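Local coordinates for protein hypothetical aspartyl-tRNA synthetase (Sulfolobus tokodaii, PDB 1WYD) that probably attaches aspartate to both tRNA(Asp) and tRNA(Asn), first activating the amino acid with ATP to form aspartyl-adenylate, at residues 65-70 against 95-100; 19-24 against 37-42; 241-246 against 271-276. All coordinates share one frame; numbering follows the deposited sequence.

Interaction 1 (65-70 against 95-100); sequences QESVIQ and LSKAKA
Leu-95 lies against Val-68 through CB, CG and CD1. Leu-95 CD1 meets Val-68 CG1 at 3.7 Å, the two side chains crossing at about a right angle, while Leu-95 CB sits 3.4 Å from Val-68 O. Val-68 CG1 is turned anti to its own backbone N (chi1 173°), which places it beside the leucine. The other leucine methyl, CD2, touches Gln-70 NE2. The carbonyl of Val-68 also takes two N-H groups, Leu-95 N at 2.9 Å and, weakly, Ser-96 N at 3.4 Å. Leu-95 and Ser-96 thus both face one residue of the other strand, a classic beta bulge, formed where strand 68-77 of the OB-fold pairs antiparallel with the chain that turns a corner after strand 91-94. Val-68 N answers with a nearly straight bond to Ser-96 O (2.8 Å, N-H...O 169°). The hydroxyl of Ser-96 is held by Met-391 O of the second subunit, and Gly-390 of that subunit packs on Val-68. Past the bridge, Ala-98 N donates to Ser-67 OG at 3.2 Å, an atom that also bonds Thr-64 OG1. Ala-98 CB rests 3.7 Å from Gln-65 O, and Tyr-389 of the second subunit packs on the same alanine.

Interaction 2 (19-24 against 37-42); sequences VIWAGW and IILRDK
Trp-24 and Arg-40 form an antiparallel hydrogen-bonded pair in the beta hairpin of strands 18-31 and 34-41, part of the OB-fold. The short segments 19-24 and 37-41 run at 92° to each other; the backbones meet at Trp-24 and Arg-40, and segment 19-24 diverges from segment 37-42 toward its Val-19 end. Trp-24 N reaches Arg-40 O at 2.7 Å in a nearly straight bond, and Arg-40 N returns one to Trp-24 O. On the face of this pair, Trp-24 CB lies over one side of the guanidinium, 3.7 Å from Arg-40 NH1, with indole and guanidinium planes only 14° apart. The guanidinium is held by outside partners: NH2 in a salt bridge to Glu-66, NE bonded to His-26 ND1. Indole NE1 bonds Gly-390 O of the second subunit. Before the tryptophan, Gly-23 CA comes within 3.3 Å of Arg-40 O, and a CB there would collide with that oxygen. Leu-39 reaches across to the other strand: its CG is anti to the backbone N (chi1 -174°), CD1 lies 3.3 Å from Trp-24 O, and CD2 touches Trp-21 CB at 3.7 Å.

Interaction 3 (241-246 against 271-276); sequences LLEKIL and VKIPIK
Glu-243 reaches from the helix into the backbone of residues 273-275, where Ile-275 N donates to its OE2 at 2.8 Å with an N-H...O angle of 157°. The donor stands above the carboxylate plane, 42° out of it. The same oxygen lies 3.3 Å from Pro-274 CA and 3.5 Å from Pro-274 CB, whereas OE1 faces Ile-273 CG2 at 3.9 Å. Closer to the helix, Glu-243 CG packs on Ile-275 CD1 at 3.7 Å as the two side chains slide past each other in opposite directions. With CG beside the backbone N (chi1 -79°) and the chain extended beyond it, the carboxylate is carried out to the loop. One turn on, Leu-246 adds looser apolar contacts, CD1 to Ile-275 CD1 and CB to Val-271 CG2, both at 4.3 Å. A cis peptide bond precedes Pro-274, bending the chain that presents Ile-275 N. Farther out, Phe-318 of strand 316-320 packs against both Glu-243 and Ile-275, and its backbone bonds Lys-276. The contact therefore joins helix 235-256 to the approach to strand 276-279, within this chain an outermost strand of the large mixed sheet of the class II synthetase domain. An alanine in place of Glu-243 would probably leave Ile-275 N without this acceptor and open a gap beside Ile-275 CD1. The largely apolar surroundings that this contact gives the buried carboxylate would probably disfavour its charged form, and the Ile-275 N-H would partly offset this.

Interactions 1 and 2 belong to one sheet of the OB-fold, their centres 11 Å apart, because strands 68-77 and 18-31 are neighbours. A probable hydrogen bond, Ile-69 N to Gly-23 O at 2.7 Å, joins them, and Val-68 CG2 packs 3.3 Å from Trp-24 NE1. Both also touch the second subunit, so this part of the OB-fold joins the dimer interface. Interaction 3 stands apart in the synthetase domain, its centre 46 and 41 Å from those of interactions 1 and 2. It lies nearest the predicted ATP site without touching it: the Leu-246 side chain is about 10 Å from that of Leu-401 and about 11 Å from that of Glu-352, a predicted magnesium ligand.

Interaction 1 (65-70 against 95-100)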
loop_
_atom_site.group_PDB
_atom_site.type_symbol
_atom_site.label_atom_id
_atom_site.label_comp_id
_atom_site.label_asym_id
_atom_site.label_seq_id
_atom_site.Cartn_x
_atom_site.Cartn_y
_atom_site.Cartn_z
ATOM N N GLN B 65 15.034 25.033 20.724
ATOM C CA GLN B 65 14.891 24.406 19.416
ATOM C C GLN B 65 14.052 23.137 19.541
ATOM O O GLN B 65 14.157 22.386 20.538
ATOM C CB GLN B 65 16.257 24.119 18.800
ATOM C CG GLN B 65 17.094 25.363 18.587
ATOM C CD GLN B 65 18.428 25.016 17.932
ATOM O OE1 GLN B 65 18.495 24.789 16.722
ATOM N NE2 GLN B 65 19.478 24.955 18.722
ATOM N N GLU B 66 13.202 22.945 18.536
ATOM C CA GLU B 66 12.238 21.835 18.391
ATOM C C GLU B 66 10.973 21.911 19.249
ATOM O O GLU B 66 10.104 21.052 19.129
ATOM C CB GLU B 66 12.896 20.437 18.442
ATOM C CG GLU B 66 13.795 20.067 17.250
ATOM C CD GLU B 66 13.257 20.459 15.868
ATOM O OE1 GLU B 66 13.871 21.353 15.252
ATOM O OE2 GLU B 66 12.248 19.883 15.380
ATOM N N SER B 67 10.844 22.928 20.090
ATOM C CA SER B 67 9.543 23.239 20.685
ATOM C C SER B 67 8.509 23.589 19.630
ATOM O O SER B 67 8.821 24.152 18.551
ATOM C CB SER B 67 9.653 24.408 21.636
ATOM O OG SER B 67 10.643 24.146 22.600
ATOM N N VAL B 68 7.270 23.254 19.935
ATOM C CA VAL B 68 6.192 23.476 19.002
ATOM C C VAL B 68 5.453 24.726 19.436
ATOM O O VAL B 68 5.000 24.819 20.588
ATOM C CB VAL B 68 5.248 22.259 18.974
ATOM C CG1 VAL B 68 4.044 22.536 18.139
ATOM C CG2 VAL B 68 6.007 20.991 18.520
ATOM N N ILE B 69 5.354 25.700 18.525
ATOM C CA ILE B 69 4.685 26.938 18.867
ATOM C C ILE B 69 3.590 27.346 17.886
ATOM O O ILE B 69 3.548 26.898 16.736
ATOM C CB ILE B 69 5.703 28.149 19.124
ATOM C CG1 ILE B 69 6.380 28.655 17.834
ATOM C CG2 ILE B 69 6.702 27.825 20.170
ATOM C CD1 ILE B 69 7.214 29.906 18.052
ATOM N N GLN B 70 2.700 28.191 18.397
ATOM C CA GLN B 70 1.736 28.955 17.624
ATOM C C GLN B 70 2.242 30.384 17.631
ATOM O O GLN B 70 2.604 30.916 18.686
ATOM C CB GLN B 70 0.410 28.931 18.363
ATOM C CG GLN B 70 -0.794 28.662 17.522
ATOM C CD GLN B 70 -2.061 28.573 18.363
ATOM O OE1 GLN B 70 -3.167 28.756 17.851
ATOM N NE2 GLN B 70 -1.900 28.292 19.647
ATOM N N LEU B 95 3.062 25.122 22.681
ATOM C CA LEU B 95 2.154 23.983 22.589
ATOM C C LEU B 95 2.804 22.804 23.260
ATOM O O LEU B 95 2.156 22.046 23.978
ATOM C CB LEU B 95 1.825 23.670 21.132
ATOM C CG LEU B 95 1.195 24.805 20.326
ATOM C CD1 LEU B 95 0.893 24.331 18.936
ATOM C CD2 LEU B 95 -0.081 25.342 20.998
ATOM N N SER B 96 4.102 22.668 23.023
ATOM C CA SER B 96 4.876 21.547 23.502
ATOM C C SER B 96 6.370 21.971 23.574
ATOM O O SER B 96 7.007 22.272 22.544
ATOM C CB SER B 96 4.652 20.353 22.559
ATOM O OG SER B 96 5.333 19.197 23.002
ATOM N N LYS B 97 6.897 22.006 24.797
ATOM C CA LYS B 97 8.252 22.471 25.059
ATOM C C LYS B 97 9.200 21.290 24.896
ATOM O O LYS B 97 8.853 20.184 25.237
ATOM C CB LYS B 97 8.319 23.051 26.474
ATOM C CG LYS B 97 9.499 23.989 26.788
ATOM C CD LYS B 97 9.923 23.915 28.294
ATOM C CE LYS B 97 8.905 24.613 29.228
ATOM N NZ LYS B 97 9.455 24.923 30.596
ATOM N N ALA B 98 10.369 21.514 24.320
ATOM C CA ALA B 98 11.353 20.449 24.150
ATOM C C ALA B 98 12.490 20.584 25.163
ATOM O O ALA B 98 12.976 21.677 25.413
ATOM C CB ALA B 98 11.911 20.471 22.739
ATOM N N LYS B 99 12.901 19.466 25.748
ATOM C CA LYS B 99 14.134 19.409 26.523
ATOM C C LYS B 99 15.326 19.985 25.736
ATOM O O LYS B 99 15.373 19.952 24.495
ATOM C CB LYS B 99 14.438 17.972 26.978
ATOM C CG LYS B 99 13.401 17.377 27.912
ATOM C CD LYS B 99 14.083 16.553 29.017
ATOM C CE LYS B 99 13.092 15.636 29.754
ATOM N NZ LYS B 99 11.986 16.367 30.470
ATOM N N ALA B 100 16.286 20.525 26.479
ATOM C CA ALA B 100 17.457 21.158 25.893
ATOM C C ALA B 100 18.647 20.683 26.707
ATOM O O ALA B 100 18.494 20.446 27.900
ATOM C CB ALA B 100 17.321 22.652 25.976
HETATM O O HOH W 1 15.700 21.963 23.001
#

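Interaction 2 (19-24 against 37-42)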
loop_
_atom_site.group_PDB
_atom_site.type_symbol
_atom_site.label_atom_id
_atom_site.label_comp_id
_atom_site.label_asym_id
_atom_site.label_seq_id
_atom_site.Cartn_x
_atom_site.Cartn_y
_atom_site.Cartn_z
ATOM N N VAL B 19 -1.553 37.039 10.343
ATOM C CA VAL B 19 -1.473 35.628 9.990
ATOM C C VAL B 19 -1.177 34.827 11.256
ATOM O O VAL B 19 -0.586 35.347 12.214
ATOM C CB VAL B 19 -0.404 35.407 8.893
ATOM C CG1 VAL B 19 0.069 33.969 8.853
ATOM C CG2 VAL B 19 -0.949 35.813 7.519
ATOM N N ILE B 20 -1.626 33.575 11.283
ATOM C CA ILE B 20 -1.225 32.667 12.351
ATOM C C ILE B 20 -0.436 31.507 11.773
ATOM O O ILE B 20 -0.958 30.731 10.972
ATOM C CB ILE B 20 -2.419 32.172 13.153
ATOM C CG1 ILE B 20 -3.349 33.350 13.492
ATOM C CG2 ILE B 20 -1.925 31.404 14.401
ATOM C CD1 ILE B 20 -4.353 33.070 14.602
ATOM N N TRP B 21 0.835 31.431 12.160
ATOM C CA TRP B 21 1.689 30.297 11.838
ATOM C C TRP B 21 1.717 29.325 12.999
ATOM O O TRP B 21 1.562 29.746 14.169
ATOM C CB TRP B 21 3.107 30.756 11.552
ATOM C CG TRP B 21 3.287 31.276 10.181
ATOM C CD1 TRP B 21 2.382 31.248 9.177
ATOM C CD2 TRP B 21 4.459 31.910 9.648
ATOM N NE1 TRP B 21 2.911 31.812 8.043
ATOM C CE2 TRP B 21 4.181 32.244 8.310
ATOM C CE3 TRP B 21 5.721 32.239 10.175
ATOM C CZ2 TRP B 21 5.101 32.887 7.489
ATOM C CZ3 TRP B 21 6.635 32.870 9.365
ATOM C CH2 TRP B 21 6.328 33.191 8.032
ATOM N N ALA B 22 1.899 28.035 12.689
ATOM C CA ALA B 22 2.238 27.046 13.729
ATOM C C ALA B 22 3.387 26.148 13.283
ATOM O O ALA B 22 3.565 25.883 12.080
ATOM C CB ALA B 22 1.025 26.213 14.147
ATOM N N GLY B 23 4.176 25.692 14.245
ATOM C CA GLY B 23 5.259 24.806 13.897
ATOM C C GLY B 23 6.364 24.711 14.908
ATOM O O GLY B 23 6.156 24.951 16.087
ATOM N N TRP B 24 7.541 24.354 14.405
ATOM C CA TRP B 24 8.717 24.059 15.200
ATOM C C TRP B 24 9.731 25.196 15.169
ATOM O O TRP B 24 10.034 25.775 14.122
ATOM C CB TRP B 24 9.370 22.766 14.689
ATOM C CG TRP B 24 8.627 21.513 15.042
ATOM C CD1 TRP B 24 8.753 20.770 16.199
ATOM C CD2 TRP B 24 7.616 20.871 14.269
ATOM N NE1 TRP B 24 7.888 19.698 16.175
ATOM C CE2 TRP B 24 7.170 19.733 15.012
ATOM C CE3 TRP B 24 7.048 21.113 13.012
ATOM C CZ2 TRP B 24 6.214 18.846 14.526
ATOM C CZ3 TRP B 24 6.069 20.230 12.537
ATOM C CH2 TRP B 24 5.671 19.114 13.287
ATOM N N ILE B 37 13.231 34.158 15.065
ATOM C CA ILE B 37 12.900 32.743 15.105
ATOM C C ILE B 37 12.703 32.225 13.701
ATOM O O ILE B 37 11.778 32.654 13.034
ATOM C CB ILE B 37 11.602 32.496 15.932
ATOM C CG1 ILE B 37 11.617 33.280 17.246
ATOM C CG2 ILE B 37 11.435 31.012 16.207
ATOM C CD1 ILE B 37 10.328 33.186 18.003
ATOM N N ILE B 38 13.574 31.313 13.242
ATOM C CA ILE B 38 13.252 30.542 12.061
ATOM C C ILE B 38 12.274 29.438 12.527
ATOM O O ILE B 38 12.595 28.595 13.384
ATOM C CB ILE B 38 14.507 29.960 11.331
ATOM C CG1 ILE B 38 15.577 31.009 10.996
ATOM C CG2 ILE B 38 14.112 29.212 10.049
ATOM C CD1 ILE B 38 15.100 32.325 10.406
ATOM N N LEU B 39 11.066 29.491 11.985
ATOM C CA LEU B 39 10.036 28.512 12.265
ATOM C C LEU B 39 9.965 27.512 11.128
ATOM O O LEU B 39 10.258 27.856 9.965
ATOM C CB LEU B 39 8.685 29.205 12.467
ATOM C CG LEU B 39 7.495 28.359 12.899
ATOM C CD1 LEU B 39 7.577 28.020 14.386
ATOM C CD2 LEU B 39 6.230 29.145 12.599
ATOM N N ARG B 40 9.597 26.268 11.455
ATOM C CA ARG B 40 9.455 25.193 10.459
ATOM C C ARG B 40 8.080 24.569 10.558
ATOM O O ARG B 40 7.612 24.285 11.661
ATOM C CB ARG B 40 10.486 24.088 10.690
ATOM C CG ARG B 40 10.458 23.047 9.599
ATOM C CD ARG B 40 11.145 21.745 9.913
ATOM N NE ARG B 40 12.154 21.968 10.920
ATOM C CZ ARG B 40 12.123 21.394 12.123
ATOM N NH1 ARG B 40 11.166 20.520 12.406
ATOM N NH2 ARG B 40 13.074 21.697 13.007
ATOM N N ASP B 41 7.450 24.366 9.411
ATOM C CA ASP B 41 6.182 23.651 9.271
ATOM C C ASP B 41 6.346 22.772 8.058
ATOM O O ASP B 41 7.432 22.754 7.460
ATOM C CB ASP B 41 4.940 24.583 9.222
ATOM C CG ASP B 41 4.739 25.317 7.858
ATOM O OD1 ASP B 41 3.869 26.222 7.811
ATOM O OD2 ASP B 41 5.352 25.071 6.798
ATOM N N LYS B 42 5.303 22.040 7.681
ATOM C CA LYS B 42 5.466 21.058 6.601
ATOM C C LYS B 42 5.794 21.701 5.230
ATOM O O LYS B 42 6.318 21.023 4.360
ATOM C CB LYS B 42 4.276 20.069 6.547
ATOM C CG LYS B 42 3.218 20.371 5.503
ATOM C CD LYS B 42 1.935 19.545 5.631
ATOM C CE LYS B 42 1.987 18.265 4.803
ATOM N NZ LYS B 42 1.917 18.481 3.323
HETATM O O HOH W 2 2.447 27.440 9.599
#

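Interaction 3 (241-246 against 271-276)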
loop_
_atom_site.group_PDB
_atom_site.type_symbol
_atom_site.label_atom_id
_atom_site.label_comp_id
_atom_site.label_asym_id
_atom_site.label_seq_id
_atom_site.Cartn_x
_atom_site.Cartn_y
_atom_site.Cartn_z
ATOM N N LEU B 241 5.706 -1.530 -20.201
ATOM C CA LEU B 241 4.838 -0.943 -19.182
ATOM C C LEU B 241 5.712 -0.198 -18.168
ATOM O O LEU B 241 5.429 0.957 -17.808
ATOM C CB LEU B 241 4.038 -2.047 -18.494
ATOM C CG LEU B 241 2.688 -1.813 -17.818
ATOM C CD1 LEU B 241 2.659 -2.680 -16.571
ATOM C CD2 LEU B 241 2.395 -0.372 -17.461
ATOM N N LEU B 242 6.784 -0.859 -17.723
ATOM C CA LEU B 242 7.618 -0.326 -16.658
ATOM C C LEU B 242 8.296 0.954 -17.144
ATOM O O LEU B 242 8.308 1.947 -16.437
ATOM C CB LEU B 242 8.605 -1.395 -16.143
ATOM C CG LEU B 242 9.947 -1.014 -15.570
ATOM C CD1 LEU B 242 9.814 -0.658 -14.099
ATOM C CD2 LEU B 242 10.856 -2.147 -15.739
ATOM N N GLU B 243 8.825 0.921 -18.362
ATOM C CA GLU B 243 9.357 2.108 -19.037
ATOM C C GLU B 243 8.405 3.291 -18.855
ATOM O O GLU B 243 8.798 4.364 -18.392
ATOM C CB GLU B 243 9.584 1.822 -20.544
ATOM C CG GLU B 243 10.859 1.033 -20.891
ATOM C CD GLU B 243 11.074 0.787 -22.400
ATOM O OE1 GLU B 243 10.092 0.815 -23.200
ATOM O OE2 GLU B 243 12.245 0.554 -22.800
ATOM N N LYS B 244 7.144 3.090 -19.183
ATOM C CA LYS B 244 6.179 4.172 -19.064
ATOM C C LYS B 244 5.937 4.621 -17.620
ATOM O O LYS B 244 5.756 5.814 -17.353
ATOM C CB LYS B 244 4.860 3.779 -19.742
ATOM C CG LYS B 244 4.967 3.733 -21.280
ATOM C CD LYS B 244 3.974 2.719 -21.936
ATOM C CE LYS B 244 2.595 3.334 -22.208
ATOM N NZ LYS B 244 1.774 2.480 -23.162
ATOM N N ILE B 245 5.902 3.643 -16.708
ATOM C CA ILE B 245 5.821 3.866 -15.262
ATOM C C ILE B 245 6.983 4.752 -14.781
ATOM O O ILE B 245 6.776 5.809 -14.199
ATOM C CB ILE B 245 5.828 2.482 -14.522
ATOM C CG1 ILE B 245 4.511 1.723 -14.763
ATOM C CG2 ILE B 245 6.133 2.647 -13.001
ATOM C CD1 ILE B 245 4.442 0.428 -14.009
ATOM N N LEU B 246 8.201 4.310 -15.059
ATOM C CA LEU B 246 9.413 4.996 -14.604
ATOM C C LEU B 246 9.493 6.393 -15.153
ATOM O O LEU B 246 9.916 7.317 -14.477
ATOM C CB LEU B 246 10.643 4.242 -15.065
ATOM C CG LEU B 246 10.998 2.924 -14.409
ATOM C CD1 LEU B 246 12.337 2.485 -14.954
ATOM C CD2 LEU B 246 11.098 3.128 -12.922
ATOM N N VAL B 271 14.661 9.132 -18.569
ATOM C CA VAL B 271 14.173 7.842 -19.025
ATOM C C VAL B 271 13.906 7.974 -20.528
ATOM O O VAL B 271 12.857 8.492 -20.957
ATOM C CB VAL B 271 12.890 7.364 -18.252
ATOM C CG1 VAL B 271 12.390 6.029 -18.821
ATOM C CG2 VAL B 271 13.155 7.239 -16.732
ATOM N N LYS B 272 14.890 7.519 -21.305
ATOM C CA LYS B 272 14.797 7.472 -22.755
ATOM C C LYS B 272 14.091 6.162 -23.114
ATOM O O LYS B 272 14.331 5.129 -22.473
ATOM C CB LYS B 272 16.199 7.560 -23.393
ATOM N N ILE B 273 13.191 6.221 -24.090
ATOM C CA ILE B 273 12.375 5.085 -24.497
ATOM C C ILE B 273 12.693 4.781 -25.959
ATOM O O ILE B 273 12.464 5.624 -26.833
ATOM C CB ILE B 273 10.849 5.406 -24.317
ATOM C CG1 ILE B 273 10.498 5.594 -22.826
ATOM C CG2 ILE B 273 9.966 4.336 -24.984
ATOM C CD1 ILE B 273 9.168 6.372 -22.550
ATOM N N PRO B 274 13.211 3.584 -26.229
ATOM C CA PRO B 274 13.344 2.528 -25.214
ATOM C C PRO B 274 14.600 2.671 -24.365
ATOM O O PRO B 274 15.562 3.341 -24.776
ATOM C CB PRO B 274 13.425 1.253 -26.048
ATOM C CG PRO B 274 14.031 1.691 -27.371
ATOM C CD PRO B 274 13.746 3.171 -27.543
ATOM N N ILE B 275 14.575 2.066 -23.179
ATOM C CA ILE B 275 15.764 1.948 -22.373
ATOM C C ILE B 275 16.682 0.952 -23.088
ATOM O O ILE B 275 16.214 -0.023 -23.655
ATOM C CB ILE B 275 15.397 1.491 -20.933
ATOM C CG1 ILE B 275 14.811 2.662 -20.145
ATOM C CG2 ILE B 275 16.607 0.956 -20.179
ATOM C CD1 ILE B 275 13.845 2.245 -19.020
ATOM N N LYS B 276 17.985 1.205 -23.080
ATOM C CA LYS B 276 18.936 0.271 -23.669
ATOM C C LYS B 276 18.714 -1.154 -23.147
ATOM O O LYS B 276 18.601 -1.338 -21.926
ATOM C CB LYS B 276 20.363 0.752 -23.362
ATOM C CG LYS B 276 21.482 -0.187 -23.854
ATOM C CD LYS B 276 22.031 0.236 -25.224
ATOM C CE LYS B 276 23.310 -0.516 -25.550
ATOM N NZ LYS B 276 23.007 -1.737 -26.345
#